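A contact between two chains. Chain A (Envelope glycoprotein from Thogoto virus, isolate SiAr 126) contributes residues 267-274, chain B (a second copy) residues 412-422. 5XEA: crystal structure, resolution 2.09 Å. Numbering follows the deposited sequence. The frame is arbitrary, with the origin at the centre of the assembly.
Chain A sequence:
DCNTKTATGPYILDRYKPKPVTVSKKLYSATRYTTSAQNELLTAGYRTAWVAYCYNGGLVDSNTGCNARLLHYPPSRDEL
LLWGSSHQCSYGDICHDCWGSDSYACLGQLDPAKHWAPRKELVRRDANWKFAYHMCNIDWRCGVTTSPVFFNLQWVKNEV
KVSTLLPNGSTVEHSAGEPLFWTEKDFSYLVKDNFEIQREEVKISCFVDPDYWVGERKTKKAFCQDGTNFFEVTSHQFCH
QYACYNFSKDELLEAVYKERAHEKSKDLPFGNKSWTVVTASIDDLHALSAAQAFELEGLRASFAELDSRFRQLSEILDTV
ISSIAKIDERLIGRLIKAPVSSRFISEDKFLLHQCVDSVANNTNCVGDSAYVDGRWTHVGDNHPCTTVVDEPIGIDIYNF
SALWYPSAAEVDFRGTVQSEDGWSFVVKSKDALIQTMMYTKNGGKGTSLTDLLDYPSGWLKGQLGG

Chain A 267-274: DLPFGNKS
Chain B, residues 412-422: DFRGTVQSEDG

A 3-10 segment of chain A and the beta turn after it plug an aromatic ring into a looped segment of chain B and are pinned at the start of a chain B helix by one backbone hydrogen bond and one salt bridge; 400 Å² is buried between the stretches, both sides summed. In chain A, residues 268-270 form the 3-10 segment, Phe A270 N donates a hydrogen bond to Asp A267 O (3.2 Å), and a type II' turn follows from Phe A270 to Lys A273, Gly A271 taking positive phi. In chain B, residues 417-419 have helical phi/psi without the regular bonds; Glu B420 is the N-cap (-74/145), and Asp B421 (-56/-41) starts the helix. Asp A267 CA lies 7.4 Å from Arg B414 CA, and Pro A269 CA 5.2 Å from Glu B420 CA; between these pairs the chains run in roughly the same direction. Asp B421 N donates to Pro A269 O (3.0 Å, 170°); water 1 donates to Pro A269 O (2.6 Å) and accepts from Gly B422 N (2.9 Å). The Phe A270 ring (chi1 -50°, chi2 -70°) meets backbone at its edge: CD1 is 3.2 Å from Ser B419 O, CE1 3.6 Å from Glu B420 N. A CB on Gly B415 would clash with this ring's CZ. Lys A273 (chi1 m, chi2 t, chi3 -105°, chi4 m) curls so that NZ reaches Asp B421 OD1 (chi1 m) at 2.9 Å, pairing opposite charges.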

ATOM      1  N   ASP A 267       8.607 -12.259  -5.462  1.00 75.61           N
ATOM      2  CA  ASP A 267       8.772 -11.855  -6.856  1.00 80.52           C
ATOM      3  C   ASP A 267      10.242 -11.734  -7.261  1.00 80.78           C
ATOM      4  O   ASP A 267      11.027 -11.047  -6.585  1.00 71.14           O
ATOM      5  CB  ASP A 267       8.032 -10.521  -7.116  1.00 84.55           C
ATOM      6  CG  ASP A 267       6.527 -10.661  -6.989  1.00 96.67           C
ATOM      7  OD1 ASP A 267       5.925 -11.416  -7.777  1.00 97.85           O
ATOM      8  OD2 ASP A 267       5.948 -10.005  -6.101  1.00102.91           O
ATOM      9  N   LEU A 268      10.588 -12.418  -8.352  1.00 97.20           N
ATOM     10  CA  LEU A 268      11.946 -12.386  -8.872  1.00 83.92           C
ATOM     11  C   LEU A 268      12.389 -11.012  -9.370  1.00 68.02           C
ATOM     12  O   LEU A 268      13.608 -10.773  -9.365  1.00 55.99           O
ATOM     13  CB  LEU A 268      12.047 -13.455  -9.978  1.00 85.06           C
ATOM     14  CG  LEU A 268      13.201 -14.437 -10.102  1.00 90.63           C
ATOM     15  CD1 LEU A 268      12.725 -15.714 -10.726  1.00 89.38           C
ATOM     16  CD2 LEU A 268      14.220 -13.802 -11.028  1.00 91.45           C
ATOM     17  N   PRO A 269      11.491 -10.073  -9.809  1.00 69.05           N
ATOM     18  CA  PRO A 269      11.962  -8.718 -10.129  1.00 64.49           C
ATOM     19  C   PRO A 269      12.774  -8.053  -9.018  1.00 58.93           C
ATOM     20  O   PRO A 269      13.560  -7.144  -9.286  1.00 56.13           O
ATOM     21  CB  PRO A 269      10.657  -7.948 -10.395  1.00 59.09           C
ATOM     22  CG  PRO A 269       9.757  -8.960 -10.968  1.00 59.71           C
ATOM     23  CD  PRO A 269      10.123 -10.292 -10.335  1.00 54.59           C
ATOM     24  N   PHE A 270      12.610  -8.512  -7.775  1.00 55.91           N
ATOM     25  CA  PHE A 270      13.276  -7.901  -6.632  1.00 70.28           C
ATOM     26  C   PHE A 270      14.340  -8.785  -5.998  1.00 70.59           C
ATOM     27  O   PHE A 270      14.929  -8.386  -4.990  1.00 71.96           O
ATOM     28  CB  PHE A 270      12.240  -7.523  -5.570  1.00 69.47           C
ATOM     29  CG  PHE A 270      11.091  -6.741  -6.116  1.00 66.67           C
ATOM     30  CD1 PHE A 270      11.271  -5.444  -6.554  1.00 56.14           C
ATOM     31  CD2 PHE A 270       9.834  -7.306  -6.202  1.00 70.51           C
ATOM     32  CE1 PHE A 270      10.221  -4.718  -7.069  1.00 60.54           C
ATOM     33  CE2 PHE A 270       8.782  -6.585  -6.715  1.00 71.79           C
ATOM     34  CZ  PHE A 270       8.983  -5.279  -7.154  1.00 59.82           C
ATOM     35  N   GLY A 271      14.620  -9.958  -6.563  1.00 70.75           N
ATOM     36  CA  GLY A 271      15.543 -10.860  -5.908  1.00 66.86           C
ATOM     37  C   GLY A 271      14.944 -11.404  -4.618  1.00 71.27           C
ATOM     38  O   GLY A 271      13.732 -11.397  -4.399  1.00 61.80           O
ATOM     39  N   ASN A 272      15.829 -11.858  -3.738  1.00 72.39           N
ATOM     40  CA  ASN A 272      15.392 -12.425  -2.469  1.00 86.44           C
ATOM     41  C   ASN A 272      15.162 -11.332  -1.431  1.00 66.43           C
ATOM     42  O   ASN A 272      15.289 -11.581  -0.228  1.00 74.25           O
ATOM     43  CB  ASN A 272      16.423 -13.434  -1.954  1.00109.22           C
ATOM     44  CG  ASN A 272      17.808 -12.824  -1.799  1.00122.19           C
ATOM     45  OD1 ASN A 272      18.323 -12.180  -2.715  1.00126.61           O
ATOM     46  ND2 ASN A 272      18.412 -13.014  -0.629  1.00123.96           N
ATOM     47  N   LYS A 273      14.819 -10.126  -1.876  1.00 57.40           N
ATOM     48  CA  LYS A 273      14.737  -8.994  -0.963  1.00 52.39           C
ATOM     49  C   LYS A 273      13.577  -9.147   0.010  1.00 50.68           C
ATOM     50  O   LYS A 273      12.486  -9.592  -0.359  1.00 44.30           O
ATOM     51  CB  LYS A 273      14.590  -7.681  -1.731  1.00 44.23           C
ATOM     52  CG  LYS A 273      15.940  -7.082  -2.143  1.00 53.06           C
ATOM     53  CD  LYS A 273      15.811  -5.638  -2.621  1.00 53.46           C
ATOM     54  CE  LYS A 273      15.925  -5.560  -4.130  1.00 70.54           C
ATOM     55  NZ  LYS A 273      17.190  -6.230  -4.569  1.00 76.10           N
ATOM     56  N   SER A 274      13.830  -8.788   1.268  1.00 48.75           N
ATOM     57  CA  SER A 274      12.759  -8.662   2.244  1.00 43.36           C
ATOM     58  C   SER A 274      11.665  -7.751   1.705  1.00 39.19           C
ATOM     59  O   SER A 274      11.939  -6.656   1.198  1.00 39.47           O
ATOM     60  CB  SER A 274      13.311  -8.113   3.558  1.00 40.53           C
ATOM     61  OG  SER A 274      12.264  -7.893   4.490  1.00 47.81           O
TER
ATOM     62  N   ASP B 412      -1.956 -10.871  -5.562  1.00 45.41           N
ATOM     63  CA  ASP B 412      -0.509 -10.714  -5.730  1.00 45.36           C
ATOM     64  C   ASP B 412      -0.159  -9.241  -5.871  1.00 38.52           C
ATOM     65  O   ASP B 412      -0.832  -8.491  -6.586  1.00 47.01           O
ATOM     66  CB  ASP B 412       0.009 -11.469  -6.958  1.00 54.25           C
ATOM     67  CG  ASP B 412      -0.017 -12.990  -6.782  1.00 75.23           C
ATOM     68  OD1 ASP B 412       0.146 -13.474  -5.639  1.00 80.81           O
ATOM     69  OD2 ASP B 412      -0.201 -13.702  -7.795  1.00 80.82           O
ATOM     70  N   PHE B 413       0.883  -8.820  -5.179  1.00 40.86           N
ATOM     71  CA  PHE B 413       1.329  -7.442  -5.249  1.00 38.67           C
ATOM     72  C   PHE B 413       2.647  -7.394  -6.006  1.00 44.01           C
ATOM     73  O   PHE B 413       3.484  -8.290  -5.869  1.00 47.61           O
ATOM     74  CB  PHE B 413       1.464  -6.846  -3.851  1.00 40.35           C
ATOM     75  CG  PHE B 413       0.221  -6.984  -3.019  1.00 41.57           C
ATOM     76  CD1 PHE B 413      -0.974  -6.415  -3.442  1.00 38.83           C
ATOM     77  CD2 PHE B 413       0.250  -7.678  -1.812  1.00 37.17           C
ATOM     78  CE1 PHE B 413      -2.128  -6.543  -2.674  1.00 38.20           C
ATOM     79  CE2 PHE B 413      -0.893  -7.796  -1.034  1.00 36.21           C
ATOM     80  CZ  PHE B 413      -2.074  -7.230  -1.464  1.00 35.68           C
ATOM     81  N   ARG B 414       2.821  -6.357  -6.820  1.00 41.74           N
ATOM     82  CA  ARG B 414       3.973  -6.290  -7.701  1.00 36.75           C
ATOM     83  C   ARG B 414       5.006  -5.244  -7.296  1.00 43.27           C
ATOM     84  O   ARG B 414       6.153  -5.368  -7.717  1.00 39.08           O
ATOM     85  CB  ARG B 414       3.523  -6.024  -9.150  1.00 36.36           C
ATOM     86  CG  ARG B 414       2.553  -7.108  -9.709  1.00 38.86           C
ATOM     87  CD  ARG B 414       2.267  -6.921 -11.197  1.00 42.69           C
ATOM     88  NE  ARG B 414       1.489  -5.720 -11.477  1.00 37.17           N
ATOM     89  CZ  ARG B 414       1.134  -5.353 -12.697  1.00 36.52           C
ATOM     90  NH1 ARG B 414       1.492  -6.107 -13.714  1.00 38.60           N
ATOM     91  NH2 ARG B 414       0.439  -4.243 -12.901  1.00 38.01           N
ATOM     92  N   GLY B 415       4.637  -4.240  -6.500  1.00 40.20           N
ATOM     93  CA  GLY B 415       5.548  -3.177  -6.131  1.00 36.60           C
ATOM     94  C   GLY B 415       5.699  -2.153  -7.243  1.00 39.09           C
ATOM     95  O   GLY B 415       5.228  -2.342  -8.365  1.00 37.36           O
ATOM     96  N   THR B 416       6.384  -1.041  -6.937  1.00 37.81           N
ATOM     97  CA  THR B 416       6.588  -0.041  -7.966  1.00 36.04           C
ATOM     98  C   THR B 416       7.626  -0.532  -8.968  1.00 38.07           C
ATOM     99  O   THR B 416       8.526  -1.314  -8.642  1.00 35.67           O
ATOM    100  CB  THR B 416       7.050   1.316  -7.383  1.00 37.66           C
ATOM    101  OG1 THR B 416       8.252   1.125  -6.632  1.00 34.61           O
ATOM    102  CG2 THR B 416       5.988   1.941  -6.497  1.00 34.98           C
ATOM    103  N   VAL B 417       7.488  -0.045 -10.202  1.00 35.37           N
ATOM    104  CA  VAL B 417       8.469  -0.313 -11.252  1.00 38.64           C
ATOM    105  C   VAL B 417       9.873   0.074 -10.785  1.00 41.86           C
ATOM    106  O   VAL B 417      10.837  -0.700 -10.941  1.00 35.99           O
ATOM    107  CB  VAL B 417       8.063   0.434 -12.541  1.00 41.19           C
ATOM    108  CG1 VAL B 417       9.091   0.261 -13.624  1.00 43.59           C
ATOM    109  CG2 VAL B 417       6.692  -0.064 -13.036  1.00 34.79           C
ATOM    110  N   GLN B 418      10.007   1.266 -10.175  1.00 38.74           N
ATOM    111  CA  GLN B 418      11.325   1.735  -9.730  1.00 45.08           C
ATOM    112  C   GLN B 418      11.944   0.797  -8.708  1.00 47.31           C
ATOM    113  O   GLN B 418      13.165   0.788  -8.562  1.00 42.28           O
ATOM    114  CB  GLN B 418      11.263   3.142  -9.105  1.00 40.08           C
ATOM    115  CG  GLN B 418      10.457   4.169  -9.879  1.00 44.09           C
ATOM    116  CD  GLN B 418       8.966   4.141  -9.520  1.00 43.74           C
ATOM    117  OE1 GLN B 418       8.268   3.189  -9.843  1.00 37.81           O
ATOM    118  NE2 GLN B 418       8.483   5.192  -8.867  1.00 42.54           N
ATOM    119  N   SER B 419      11.129   0.026  -7.982  1.00 41.14           N
ATOM    120  CA  SER B 419      11.661  -0.921  -7.011  1.00 42.25           C
ATOM    121  C   SER B 419      12.350  -2.105  -7.675  1.00 42.60           C
ATOM    122  O   SER B 419      13.107  -2.816  -7.008  1.00 41.26           O
ATOM    123  CB  SER B 419      10.545  -1.460  -6.103  1.00 54.40           C
ATOM    124  OG  SER B 419      10.165  -0.543  -5.099  1.00 55.24           O
ATOM    125  N   GLU B 420      12.093  -2.351  -8.954  1.00 36.94           N
ATOM    126  CA  GLU B 420      12.642  -3.547  -9.579  1.00 40.81           C
ATOM    127  C   GLU B 420      14.136  -3.394  -9.830  1.00 37.87           C
ATOM    128  O   GLU B 420      14.615  -2.315 -10.161  1.00 37.54           O
ATOM    129  CB  GLU B 420      11.921  -3.834 -10.882  1.00 37.54           C
ATOM    130  CG  GLU B 420      10.451  -4.148 -10.671  1.00 38.78           C
ATOM    131  CD  GLU B 420       9.745  -4.276 -11.974  1.00 46.02           C
ATOM    132  OE1 GLU B 420       9.452  -3.221 -12.585  1.00 50.67           O
ATOM    133  OE2 GLU B 420       9.515  -5.430 -12.389  1.00 44.37           O
ATOM    134  N   ASP B 421      14.854  -4.512  -9.681  1.00 39.58           N
ATOM    135  CA  ASP B 421      16.300  -4.537  -9.857  1.00 41.35           C
ATOM    136  C   ASP B 421      16.721  -4.015 -11.226  1.00 44.39           C
ATOM    137  O   ASP B 421      17.706  -3.285 -11.335  1.00 43.28           O
ATOM    138  CB  ASP B 421      16.821  -5.959  -9.637  1.00 42.27           C
ATOM    139  CG  ASP B 421      16.697  -6.407  -8.185  1.00 53.02           C
ATOM    140  OD1 ASP B 421      16.539  -5.538  -7.293  1.00 48.63           O
ATOM    141  OD2 ASP B 421      16.777  -7.630  -7.931  1.00 59.84           O
ATOM    142  N   GLY B 422      15.989  -4.370 -12.284  1.00 41.81           N
ATOM    143  CA  GLY B 422      16.383  -3.920 -13.613  1.00 36.14           C
ATOM    144  C   GLY B 422      16.426  -2.406 -13.751  1.00 37.50           C
ATOM    145  O   GLY B 422      17.363  -1.856 -14.334  1.00 39.19           O
TER
HETATM  146  O   HOH W   1      14.130  -6.527 -11.718  1.00 41.60           O